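Local atomic coordinates of G protein alpha subunit (Entamoeba histolytica, PDB entry 4FID), a protein that binds guanine nucleotides as the alpha subunit of a heterotrimeric G protein and probably transduces signals across the membrane by switching between GTP- and GDP-bound states. Residues T40-I45 with E132-T137; P116-Y121 with H143-T148; A195-K200 with D239-K244. All coordinates share one frame; numbering follows the deposited sequence.

Contact 1 (T40-I45 with E132-T137); sequences THKSSI and EDYVPT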
loop_
_atom_site.group_PDB
_atom_site.type_symbol
_atom_site.label_atom_id
_atom_site.label_comp_id
_atom_site.label_asym_id
_atom_site.label_seq_id
_atom_site.Cartn_x
_atom_site.Cartn_y
_atom_site.Cartn_z
ATOM N N THR A 40 18.839 -5.169 -6.455
ATOM C CA THR A 40 18.836 -3.699 -6.476
ATOM C C THR A 40 18.149 -3.055 -5.248
ATOM O O THR A 40 18.382 -1.886 -4.945
ATOM C CB THR A 40 18.150 -3.146 -7.744
ATOM O OG1 THR A 40 16.725 -3.177 -7.571
ATOM C CG2 THR A 40 18.541 -3.961 -8.964
ATOM N N HIS A 41 17.309 -3.807 -4.544
ATOM C CA HIS A 41 16.610 -3.240 -3.390
ATOM C C HIS A 41 17.339 -3.371 -2.043
ATOM O O HIS A 41 16.834 -2.935 -1.020
ATOM C CB HIS A 41 15.183 -3.776 -3.323
ATOM C CG HIS A 41 14.431 -3.579 -4.600
ATOM N ND1 HIS A 41 13.662 -2.461 -4.847
ATOM C CD2 HIS A 41 14.369 -4.332 -5.726
ATOM C CE1 HIS A 41 13.139 -2.548 -6.057
ATOM N NE2 HIS A 41 13.552 -3.676 -6.611
ATOM N N LYS A 42 18.534 -3.944 -2.062
ATOM C CA LYS A 42 19.264 -4.242 -0.837
ATOM C C LYS A 42 19.531 -2.997 0.003
ATOM O O LYS A 42 19.410 -3.037 1.229
ATOM C CB LYS A 42 20.583 -4.991 -1.140
ATOM C CG LYS A 42 21.397 -5.390 0.089
ATOM C CD LYS A 42 22.719 -6.097 -0.275
ATOM C CE LYS A 42 23.591 -6.368 0.979
ATOM N NZ LYS A 42 24.798 -7.230 0.733
ATOM N N SER A 43 19.900 -1.893 -0.633
ATOM C CA SER A 43 20.330 -0.723 0.141
ATOM C C SER A 43 19.186 -0.016 0.819
ATOM O O SER A 43 19.311 0.409 1.963
ATOM C CB SER A 43 21.135 0.259 -0.700
ATOM O OG SER A 43 22.499 -0.126 -0.693
ATOM N N SER A 44 18.063 0.097 0.128
ATOM C CA SER A 44 16.952 0.817 0.711
ATOM C C SER A 44 16.340 -0.028 1.816
ATOM O O SER A 44 15.922 0.503 2.847
ATOM C CB SER A 44 15.915 1.219 -0.336
ATOM O OG SER A 44 15.061 0.145 -0.623
ATOM N N ILE A 45 16.306 -1.340 1.627
ATOM C CA ILE A 45 15.810 -2.211 2.688
ATOM C C ILE A 45 16.721 -2.142 3.911
ATOM O O ILE A 45 16.252 -1.966 5.044
ATOM C CB ILE A 45 15.672 -3.658 2.230
ATOM C CG1 ILE A 45 14.558 -3.760 1.183
ATOM C CG2 ILE A 45 15.401 -4.563 3.437
ATOM C CD1 ILE A 45 14.519 -5.105 0.486
ATOM N N GLU A 132 25.783 -10.827 5.530
ATOM C CA GLU A 132 26.695 -10.215 4.576
ATOM C C GLU A 132 26.320 -10.526 3.125
ATOM O O GLU A 132 26.474 -9.681 2.248
ATOM C CB GLU A 132 28.160 -10.582 4.882
ATOM C CG GLU A 132 28.503 -12.057 4.754
ATOM C CD GLU A 132 30.004 -12.298 4.635
ATOM O OE1 GLU A 132 30.749 -11.304 4.461
ATOM O OE2 GLU A 132 30.437 -13.475 4.717
ATOM N N ASP A 133 25.804 -11.724 2.876
ATOM C CA ASP A 133 25.489 -12.136 1.511
ATOM C C ASP A 133 24.010 -11.980 1.168
ATOM O O ASP A 133 23.561 -12.437 0.113
ATOM C CB ASP A 133 25.900 -13.589 1.288
ATOM C CG ASP A 133 25.106 -14.557 2.152
ATOM O OD1 ASP A 133 25.119 -14.392 3.393
ATOM O OD2 ASP A 133 24.476 -15.484 1.592
ATOM N N TYR A 134 23.269 -11.338 2.067
ATOM C CA TYR A 134 21.817 -11.191 1.958
ATOM C C TYR A 134 21.359 -10.642 0.612
ATOM O O TYR A 134 21.794 -9.582 0.184
ATOM C CB TYR A 134 21.283 -10.308 3.109
ATOM C CG TYR A 134 19.935 -9.666 2.850
ATOM C CD1 TYR A 134 18.786 -10.443 2.759
ATOM C CD2 TYR A 134 19.809 -8.278 2.695
ATOM C CE1 TYR A 134 17.552 -9.874 2.507
ATOM C CE2 TYR A 134 18.559 -7.683 2.448
ATOM C CZ TYR A 134 17.439 -8.500 2.356
ATOM O OH TYR A 134 16.199 -7.986 2.124
ATOM N N VAL A 135 20.479 -11.383 -0.052
ATOM C CA VAL A 135 19.792 -10.891 -1.240
ATOM C C VAL A 135 18.288 -10.898 -0.934
ATOM O O VAL A 135 17.751 -11.902 -0.452
ATOM C CB VAL A 135 20.171 -11.703 -2.538
ATOM C CG1 VAL A 135 20.145 -13.194 -2.292
ATOM C CG2 VAL A 135 19.274 -11.355 -3.704
ATOM N N PRO A 136 17.613 -9.755 -1.161
ATOM C CA PRO A 136 16.180 -9.628 -0.868
ATOM C C PRO A 136 15.350 -10.685 -1.574
ATOM O O PRO A 136 15.650 -11.055 -2.704
ATOM C CB PRO A 136 15.836 -8.232 -1.405
ATOM C CG PRO A 136 17.091 -7.469 -1.269
ATOM C CD PRO A 136 18.186 -8.473 -1.601
ATOM N N THR A 137 14.314 -11.162 -0.898
ATOM C CA THR A 137 13.364 -12.091 -1.487
ATOM C C THR A 137 12.160 -11.320 -2.051
ATOM O O THR A 137 11.985 -10.132 -1.776
ATOM C CB THR A 137 12.842 -13.040 -0.414
ATOM O OG1 THR A 137 11.969 -12.318 0.477
ATOM C CG2 THR A 137 13.973 -13.632 0.367
#
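K42, in the first turn of helix 42-62, supplies the polar side of this contact by stretching along the backbone of the 132-137 loop. Its CG stands anti to the backbone N (chi1 -178°), and the chain stays extended beyond it, which carries the ammonium group away from the helix to the carbonyl of E132. The bond from K42 NZ to E132 O is weak at 3.3 Å. On the way the methylenes pass the carbonyl of Y134, with K42 CD 3.6 Å from Y134 O, so the aliphatic part of the lysine packs on the loop while NZ makes the weak bond.

The van der Waals contacts gather one turn further along the helix. I45 points its side chain at the loop and places CD1 3.9 Å from P136 CB. The same methyl packs against the hydroxyl oxygen of Y134, 3.7 Å from Y134 OH, while I45 CG2 approaches that oxygen from its other branch at 3.8 Å; the two side chains cross at about a right angle. P136 also packs against the helix start, its CG 3.9 Å from K42 N.

The aromatic group joins both sets. K42 CG approaches the Y134 ring obliquely, 4.2 Å from CD2, and within the loop P136 N lies above one face of that ring, toward its rim. The hydroxyl of Y134 is hydrogen-bonded to D140 OD2, which ties the ring tip to the helix that follows.

The loop runs from helix 126-129 to helix 138-143, and T137 caps the latter at its N-terminus. I45 and Y134 both touch I129, P136 and H41 rest on L141, and R38 of helix 35-39 bonds P136 O. The contact thus joins the start of the long helix 42-62 to two short helices late in the all-helical domain.

Contact 2 (P116-Y121 with H143-T148); sequences PDCAKY and HNRTKT. With GDP (guanosine-5'-diphosphate), chain C.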
loop_
_atom_site.group_PDB
_atom_site.type_symbol
_atom_site.label_atom_id
_atom_site.label_comp_id
_atom_site.label_asym_id
_atom_site.label_seq_id
_atom_site.Cartn_x
_atom_site.Cartn_y
_atom_site.Cartn_z
ATOM N N PRO A 116 6.752 4.181 8.694
ATOM C CA PRO A 116 6.456 3.342 7.521
ATOM C C PRO A 116 5.814 2.001 7.920
ATOM O O PRO A 116 6.187 1.414 8.929
ATOM C CB PRO A 116 7.841 3.122 6.894
ATOM C CG PRO A 116 8.664 4.299 7.363
ATOM C CD PRO A 116 8.164 4.608 8.743
ATOM N N ASP A 117 4.845 1.539 7.141
ATOM C CA ASP A 117 4.137 0.280 7.417
ATOM C C ASP A 117 5.069 -0.927 7.561
ATOM O O ASP A 117 4.721 -1.914 8.214
ATOM C CB ASP A 117 3.124 -0.026 6.298
ATOM C CG ASP A 117 1.988 1.008 6.210
ATOM O OD1 ASP A 117 1.111 0.859 5.324
ATOM O OD2 ASP A 117 1.964 1.964 7.019
ATOM N N CYS A 118 6.241 -0.857 6.936
ATOM C CA CYS A 118 7.105 -2.018 6.837
ATOM C C CYS A 118 7.986 -2.227 8.078
ATOM O O CYS A 118 8.791 -3.173 8.118
ATOM C CB CYS A 118 7.986 -1.897 5.598
ATOM S SG CYS A 118 9.091 -0.473 5.666
ATOM N N ALA A 119 7.826 -1.361 9.080
ATOM C CA ALA A 119 8.740 -1.328 10.220
ATOM C C ALA A 119 8.861 -2.669 10.945
ATOM O O ALA A 119 9.953 -3.250 11.015
ATOM C CB ALA A 119 8.363 -0.224 11.192
ATOM N N LYS A 120 7.747 -3.149 11.485
ATOM C CA LYS A 120 7.704 -4.431 12.186
ATOM C C LYS A 120 8.255 -5.572 11.334
ATOM O O LYS A 120 9.035 -6.397 11.824
ATOM C CB LYS A 120 6.281 -4.754 12.628
ATOM C CG LYS A 120 6.105 -6.171 13.181
ATOM C CD LYS A 120 4.785 -6.281 13.933
ATOM C CE LYS A 120 4.476 -7.713 14.353
ATOM N NZ LYS A 120 3.180 -7.813 15.093
ATOM N N TYR A 121 7.876 -5.618 10.059
ATOM C CA TYR A 121 8.403 -6.667 9.185
ATOM C C TYR A 121 9.919 -6.597 9.137
ATOM O O TYR A 121 10.587 -7.607 9.290
ATOM C CB TYR A 121 7.807 -6.592 7.776
ATOM C CG TYR A 121 8.363 -7.604 6.787
ATOM C CD1 TYR A 121 7.710 -8.814 6.557
ATOM C CD2 TYR A 121 9.523 -7.336 6.054
ATOM C CE1 TYR A 121 8.207 -9.739 5.641
ATOM C CE2 TYR A 121 10.033 -8.252 5.136
ATOM C CZ TYR A 121 9.364 -9.453 4.931
ATOM O OH TYR A 121 9.842 -10.374 4.010
ATOM N N HIS A 143 6.928 -6.018 0.991
ATOM C CA HIS A 143 6.766 -5.270 2.238
ATOM C C HIS A 143 7.566 -3.987 2.308
ATOM O O HIS A 143 7.306 -3.131 3.154
ATOM C CB HIS A 143 7.127 -6.133 3.442
ATOM C CG HIS A 143 6.105 -7.165 3.760
ATOM N ND1 HIS A 143 6.112 -8.421 3.188
ATOM C CD2 HIS A 143 5.043 -7.133 4.595
ATOM C CE1 HIS A 143 5.091 -9.120 3.658
ATOM N NE2 HIS A 143 4.430 -8.362 4.514
ATOM N N ASN A 144 8.553 -3.845 1.446
ATOM C CA ASN A 144 9.390 -2.668 1.553
ATOM C C ASN A 144 8.790 -1.451 0.886
ATOM O O ASN A 144 8.115 -1.545 -0.133
ATOM C CB ASN A 144 10.787 -2.910 1.026
ATOM C CG ASN A 144 11.746 -1.837 1.470
ATOM O OD1 ASN A 144 11.854 -1.576 2.668
ATOM N ND2 ASN A 144 12.443 -1.193 0.514
ATOM N N ARG A 145 9.054 -0.296 1.476
ATOM C CA ARG A 145 8.590 0.957 0.920
ATOM C C ARG A 145 9.493 1.423 -0.225
ATOM O O ARG A 145 10.704 1.573 -0.046
ATOM C CB ARG A 145 8.513 2.001 2.036
ATOM C CG ARG A 145 7.867 1.447 3.305
ATOM C CD ARG A 145 7.028 2.491 4.028
ATOM N NE ARG A 145 5.588 2.352 3.803
ATOM C CZ ARG A 145 4.691 3.270 4.155
ATOM N NH1 ARG A 145 5.088 4.394 4.742
ATOM N NH2 ARG A 145 3.399 3.077 3.913
ATOM N N THR A 146 8.910 1.618 -1.406
ATOM C CA THR A 146 9.621 2.287 -2.501
ATOM C C THR A 146 8.763 3.382 -3.120
ATOM O O THR A 146 7.534 3.306 -3.098
ATOM C CB THR A 146 10.071 1.320 -3.628
ATOM O OG1 THR A 146 8.961 0.516 -4.045
ATOM C CG2 THR A 146 11.205 0.430 -3.161
ATOM N N LYS A 147 9.426 4.399 -3.668
ATOM C CA LYS A 147 8.748 5.464 -4.395
ATOM C C LYS A 147 8.729 5.162 -5.886
ATOM O O LYS A 147 9.751 5.299 -6.555
ATOM C CB LYS A 147 9.472 6.791 -4.185
ATOM C CG LYS A 147 9.523 7.267 -2.754
ATOM C CD LYS A 147 10.381 8.516 -2.646
ATOM C CE LYS A 147 10.551 8.957 -1.204
ATOM N NZ LYS A 147 11.563 10.041 -1.083
ATOM N N THR A 148 7.582 4.752 -6.418
ATOM C CA THR A 148 7.497 4.530 -7.858
ATOM C C THR A 148 7.126 5.822 -8.587
ATOM O O THR A 148 5.946 6.113 -8.795
ATOM C CB THR A 148 6.540 3.352 -8.253
ATOM O OG1 THR A 148 5.168 3.765 -8.186
ATOM C CG2 THR A 148 6.770 2.133 -7.358
HETATM P PB GDP C . 2.292 3.657 -4.036
HETATM O O1B GDP C . 3.589 3.430 -4.772
HETATM O O2B GDP C . 2.151 5.130 -3.728
HETATM O O3B GDP C . 1.173 3.212 -4.944
HETATM O O3A GDP C . 2.224 2.838 -2.630
HETATM P PA GDP C . 3.227 1.625 -2.215
HETATM O O1A GDP C . 2.869 0.337 -2.927
HETATM O O2A GDP C . 4.678 1.987 -2.482
HETATM O "O5'" GDP C . 3.015 1.482 -0.616
HETATM C "C5'" GDP C . 4.127 1.625 0.272
HETATM C "C4'" GDP C . 4.001 0.750 1.529
HETATM O "O4'" GDP C . 2.647 0.356 1.793
HETATM C "C3'" GDP C . 4.836 -0.528 1.443
HETATM O "O3'" GDP C . 5.740 -0.592 2.565
HETATM C "C2'" GDP C . 3.821 -1.662 1.469
HETATM O "O2'" GDP C . 4.346 -2.828 2.130
HETATM C "C1'" GDP C . 2.624 -1.023 2.178
HETATM N N9 GDP C . 1.325 -1.682 1.850
HETATM C C8 GDP C . 0.644 -1.655 0.683
HETATM N N7 GDP C . -0.509 -2.374 0.769
HETATM C C5 GDP C . -0.582 -2.877 2.015
HETATM C C6 GDP C . -1.521 -3.731 2.787
HETATM O O6 GDP C . -2.568 -4.167 2.274
HETATM N N1 GDP C . -1.218 -4.033 4.054
HETATM C C2 GDP C . -0.100 -3.572 4.650
HETATM N N2 GDP C . 0.132 -3.907 5.939
HETATM N N3 GDP C . 0.807 -2.785 4.014
HETATM C C4 GDP C . 0.623 -2.414 2.723
#
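Y121 and H143 lie almost flat on each other in an offset stack, their planes only 6° apart and their centroids separated by 4.0 Å. The overlap is unequal: Y121 CD1 sits over the centre of the imidazole, whereas H143 CG falls toward the rim of the tyrosine. H143 CB adds a CH-pi contact over the same tyrosine ring, 3.8 Å from its centroid. H143 ND1 is bonded to E139 O and Y121 OH to D140 OD1, so each ring has a polar partner outside the pair.

R145 is oriented quite differently. Its chain bends at chi2 and again at chi3 (102°), where NE turns to the ribose and bonds GDP O3' at 3.2 Å. The guanidinium then lies against the P116-A119 turn, with D117 N over the centre of one face, 3.4 Å above its plane. D117 meets the group obliquely, carboxylate and guanidinium planes 31° apart, and forms a salt bridge of 3.5 Å between OD1 and R145 NH2. That carboxylate is shared, because K237 NZ also pairs with D117 OD1. C118 SG packs beside R145 CG, lining the arginine's inner stretch.

In G-alpha subunits the region around R145 and T148 is switch I, and T148 is a predicted magnesium ligand. Here the turn before helix 119-124 meets the chain as it leaves helix 138-143 and heads for strand 152-157. Helix 42-62 backs the junction, with C52 touching P116 and N48 bonding N144, so the arrangement lies beside the ribose, between the helical domain and the nucleotide site.

Contact 3 (A195-K200 with D239-K244); sequences AEYDMK and DLFEEK. With GDP (guanosine-5'-diphosphate), chain C.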
loop_
_atom_site.group_PDB
_atom_site.type_symbol
_atom_site.label_atom_id
_atom_site.label_comp_id
_atom_site.label_asym_id
_atom_site.label_seq_id
_atom_site.Cartn_x
_atom_site.Cartn_y
_atom_site.Cartn_z
ATOM N N ALA A 195 -6.555 3.028 5.900
ATOM C CA ALA A 195 -5.983 3.449 7.172
ATOM C C ALA A 195 -5.613 4.941 7.224
ATOM O O ALA A 195 -5.105 5.416 8.235
ATOM C CB ALA A 195 -4.803 2.566 7.554
ATOM N N GLU A 196 -5.890 5.674 6.147
ATOM C CA GLU A 196 -5.544 7.088 6.068
ATOM C C GLU A 196 -6.693 7.998 6.488
ATOM O O GLU A 196 -6.586 9.219 6.358
ATOM C CB GLU A 196 -5.082 7.464 4.649
ATOM C CG GLU A 196 -6.234 7.541 3.628
ATOM C CD GLU A 196 -5.810 7.980 2.208
ATOM O OE1 GLU A 196 -4.601 7.933 1.861
ATOM O OE2 GLU A 196 -6.713 8.360 1.430
ATOM N N TYR A 197 -7.786 7.424 6.985
ATOM C CA TYR A 197 -8.956 8.235 7.353
ATOM C C TYR A 197 -8.665 9.351 8.370
ATOM O O TYR A 197 -9.410 10.312 8.453
ATOM C CB TYR A 197 -10.107 7.362 7.863
ATOM C CG TYR A 197 -9.790 6.652 9.150
ATOM C CD1 TYR A 197 -10.024 7.258 10.378
ATOM C CD2 TYR A 197 -9.239 5.374 9.140
ATOM C CE1 TYR A 197 -9.725 6.611 11.564
ATOM C CE2 TYR A 197 -8.939 4.717 10.316
ATOM C CZ TYR A 197 -9.190 5.341 11.520
ATOM O OH TYR A 197 -8.896 4.680 12.676
ATOM N N ASP A 198 -7.583 9.240 9.133
ATOM C CA ASP A 198 -7.289 10.239 10.160
ATOM C C ASP A 198 -6.074 11.111 9.876
ATOM O O ASP A 198 -5.603 11.791 10.777
ATOM C CB ASP A 198 -7.051 9.559 11.506
ATOM C CG ASP A 198 -5.737 8.816 11.547
ATOM O OD1 ASP A 198 -5.132 8.730 12.635
ATOM O OD2 ASP A 198 -5.307 8.328 10.478
HETATM N N MSE A 199 -5.561 11.100 8.650
HETATM C CA MSE A 199 -4.332 11.825 8.362
HETATM C C MSE A 199 -4.527 13.165 7.646
HETATM O O MSE A 199 -5.253 13.252 6.659
HETATM C CB MSE A 199 -3.386 10.927 7.580
HETATM C CG MSE A 199 -3.111 9.609 8.293
HETATM SE SE MSE A 199 -1.871 8.417 7.364
HETATM C CE MSE A 199 -0.371 9.648 7.157
ATOM N N LYS A 200 -3.865 14.206 8.152
ATOM C CA LYS A 200 -4.012 15.561 7.613
ATOM C C LYS A 200 -2.953 15.868 6.563
ATOM O O LYS A 200 -2.180 14.986 6.188
ATOM C CB LYS A 200 -4.007 16.608 8.729
ATOM C CG LYS A 200 -5.186 16.473 9.697
ATOM C CD LYS A 200 -6.554 16.652 9.006
ATOM C CE LYS A 200 -7.699 16.064 9.864
ATOM N NZ LYS A 200 -9.094 16.495 9.503
ATOM N N ASP A 239 -6.334 -4.843 6.728
ATOM C CA ASP A 239 -5.683 -5.320 7.957
ATOM C C ASP A 239 -5.300 -4.167 8.896
ATOM O O ASP A 239 -5.666 -4.174 10.088
ATOM C CB ASP A 239 -4.455 -6.218 7.647
ATOM C CG ASP A 239 -3.468 -5.584 6.622
ATOM O OD1 ASP A 239 -3.902 -4.851 5.694
ATOM O OD2 ASP A 239 -2.245 -5.851 6.743
ATOM N N LEU A 240 -4.589 -3.176 8.341
ATOM C CA LEU A 240 -4.128 -2.013 9.091
ATOM C C LEU A 240 -5.306 -1.233 9.618
ATOM O O LEU A 240 -5.276 -0.717 10.734
ATOM C CB LEU A 240 -3.256 -1.113 8.220
ATOM C CG LEU A 240 -1.916 -1.753 7.832
ATOM C CD1 LEU A 240 -1.040 -0.804 7.000
ATOM C CD2 LEU A 240 -1.180 -2.228 9.099
ATOM N N PHE A 241 -6.353 -1.161 8.809
ATOM C CA PHE A 241 -7.548 -0.429 9.186
ATOM C C PHE A 241 -8.290 -1.056 10.390
ATOM O O PHE A 241 -8.675 -0.346 11.306
ATOM C CB PHE A 241 -8.448 -0.292 7.957
ATOM C CG PHE A 241 -9.751 0.396 8.224
ATOM C CD1 PHE A 241 -9.786 1.754 8.499
ATOM C CD2 PHE A 241 -10.950 -0.321 8.173
ATOM C CE1 PHE A 241 -11.013 2.403 8.736
ATOM C CE2 PHE A 241 -12.175 0.306 8.414
ATOM C CZ PHE A 241 -12.206 1.675 8.697
ATOM N N GLU A 242 -8.477 -2.377 10.380
ATOM C CA GLU A 242 -9.109 -3.107 11.492
ATOM C C GLU A 242 -8.463 -2.695 12.805
ATOM O O GLU A 242 -9.129 -2.276 13.746
ATOM C CB GLU A 242 -8.889 -4.623 11.331
ATOM C CG GLU A 242 -10.133 -5.474 11.078
ATOM C CD GLU A 242 -10.223 -6.724 11.987
ATOM O OE1 GLU A 242 -9.268 -7.542 12.019
ATOM O OE2 GLU A 242 -11.265 -6.883 12.669
ATOM N N GLU A 243 -7.143 -2.843 12.844
ATOM C CA GLU A 243 -6.341 -2.629 14.033
ATOM C C GLU A 243 -6.374 -1.159 14.440
ATOM O O GLU A 243 -6.581 -0.823 15.617
ATOM C CB GLU A 243 -4.903 -3.094 13.764
ATOM C CG GLU A 243 -3.914 -2.798 14.883
ATOM C CD GLU A 243 -4.274 -3.489 16.200
ATOM O OE1 GLU A 243 -4.321 -4.745 16.236
ATOM O OE2 GLU A 243 -4.505 -2.774 17.203
ATOM N N LYS A 244 -6.182 -0.280 13.459
ATOM C CA LYS A 244 -6.101 1.150 13.724
ATOM C C LYS A 244 -7.377 1.673 14.365
ATOM O O LYS A 244 -7.337 2.578 15.190
ATOM C CB LYS A 244 -5.819 1.901 12.445
ATOM C CG LYS A 244 -5.665 3.379 12.633
ATOM C CD LYS A 244 -4.908 3.944 11.465
ATOM C CE LYS A 244 -4.486 5.375 11.714
ATOM N NZ LYS A 244 -3.913 5.928 10.470
HETATM P PB GDP C . 2.292 3.657 -4.036
HETATM O O1B GDP C . 3.589 3.430 -4.772
HETATM O O2B GDP C . 2.151 5.130 -3.728
HETATM O O3B GDP C . 1.173 3.212 -4.944
HETATM O O3A GDP C . 2.224 2.838 -2.630
HETATM P PA GDP C . 3.227 1.625 -2.215
HETATM O O1A GDP C . 2.869 0.337 -2.927
HETATM O O2A GDP C . 4.678 1.987 -2.482
HETATM O "O5'" GDP C . 3.015 1.482 -0.616
HETATM C "C5'" GDP C . 4.127 1.625 0.272
HETATM C "C4'" GDP C . 4.001 0.750 1.529
HETATM O "O4'" GDP C . 2.647 0.356 1.793
HETATM C "C3'" GDP C . 4.836 -0.528 1.443
HETATM O "O3'" GDP C . 5.740 -0.592 2.565
HETATM C "C2'" GDP C . 3.821 -1.662 1.469
HETATM O "O2'" GDP C . 4.346 -2.828 2.130
HETATM C "C1'" GDP C . 2.624 -1.023 2.178
HETATM N N9 GDP C . 1.325 -1.682 1.850
HETATM C C8 GDP C . 0.644 -1.655 0.683
HETATM N N7 GDP C . -0.509 -2.374 0.769
HETATM C C5 GDP C . -0.582 -2.877 2.015
HETATM C C6 GDP C . -1.521 -3.731 2.787
HETATM O O6 GDP C . -2.568 -4.167 2.274
HETATM N N1 GDP C . -1.218 -4.033 4.054
HETATM C C2 GDP C . -0.100 -3.572 4.650
HETATM N N2 GDP C . 0.132 -3.907 5.939
HETATM N N3 GDP C . 0.807 -2.785 4.014
HETATM C C4 GDP C . 0.623 -2.414 2.723
#
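Y197 and F241 meet with their ring planes 89° apart and their centroids separated by 5.5 Å. Y197 CD2 lies at the edge of the F241 ring, near its plane and 3.5 Å from F241 CE1, while CE1 approaches the tyrosine obliquely. At the tyrosine's far end K244 CG packs 3.5 Å from Y197 OH, the two side chains running past each other in opposite directions; the hydroxyl itself bonds V248 O.

K244 provides the polar bridge. Its fully extended chain passes the A195 methyl and delivers NZ to two oxygens of the facing loop. K244 NZ lies 2.6 Å from A195 O, nearly along the C=O axis. D198 reaches toward the lysine tip to tip, and K244 NZ sits 2.8 Å from D198 OD2 on the syn side, 30° out of the carboxylate plane. One ammonium group thereby holds the carbonyl just before the E196-M199 turn and the carboxylate of D198 within it.

The opposite end of the helical segment serves the nucleotide. The D239 carboxylate accepts from two donors at one edge of the guanine, GDP N1 bonding D239 OD1 at 3.3 Å and GDP N2 bonding D239 OD2 at 3.2 Å, with L240 CD1 packed 3.5 Å from GDP N2. A195 CB rests on L240 CB, linking the loop to this wall. The run N236, K237, M238, D239 is the NKxD motif of G proteins, whose aspartate reads the guanine base; here helix 238-247, which carries D239, packs against the loop after strand 187-193.

None of the three contacts is fully buried, but they lie at different depths. Contact 1 is outermost, a seam of the helical domain built mostly from van der Waals contacts and one weak bond. Contact 2 is nearest the centre of the chain and combines a ring stack with ionic and ribose bonds. Contact 3, in the Ras-like domain, relies on a lysine bonded to a carbonyl and a carboxylate beside crossed rings. Helix 138-143 connects contacts 1 and 2, which touch through I45 and S44 against N144. Contacts 2 and 3 share GDP, one at the ribose and the other at the base, and meet where D117 packs on L240. Contacts 1 and 3 stay about 17 Å apart at their nearest atoms.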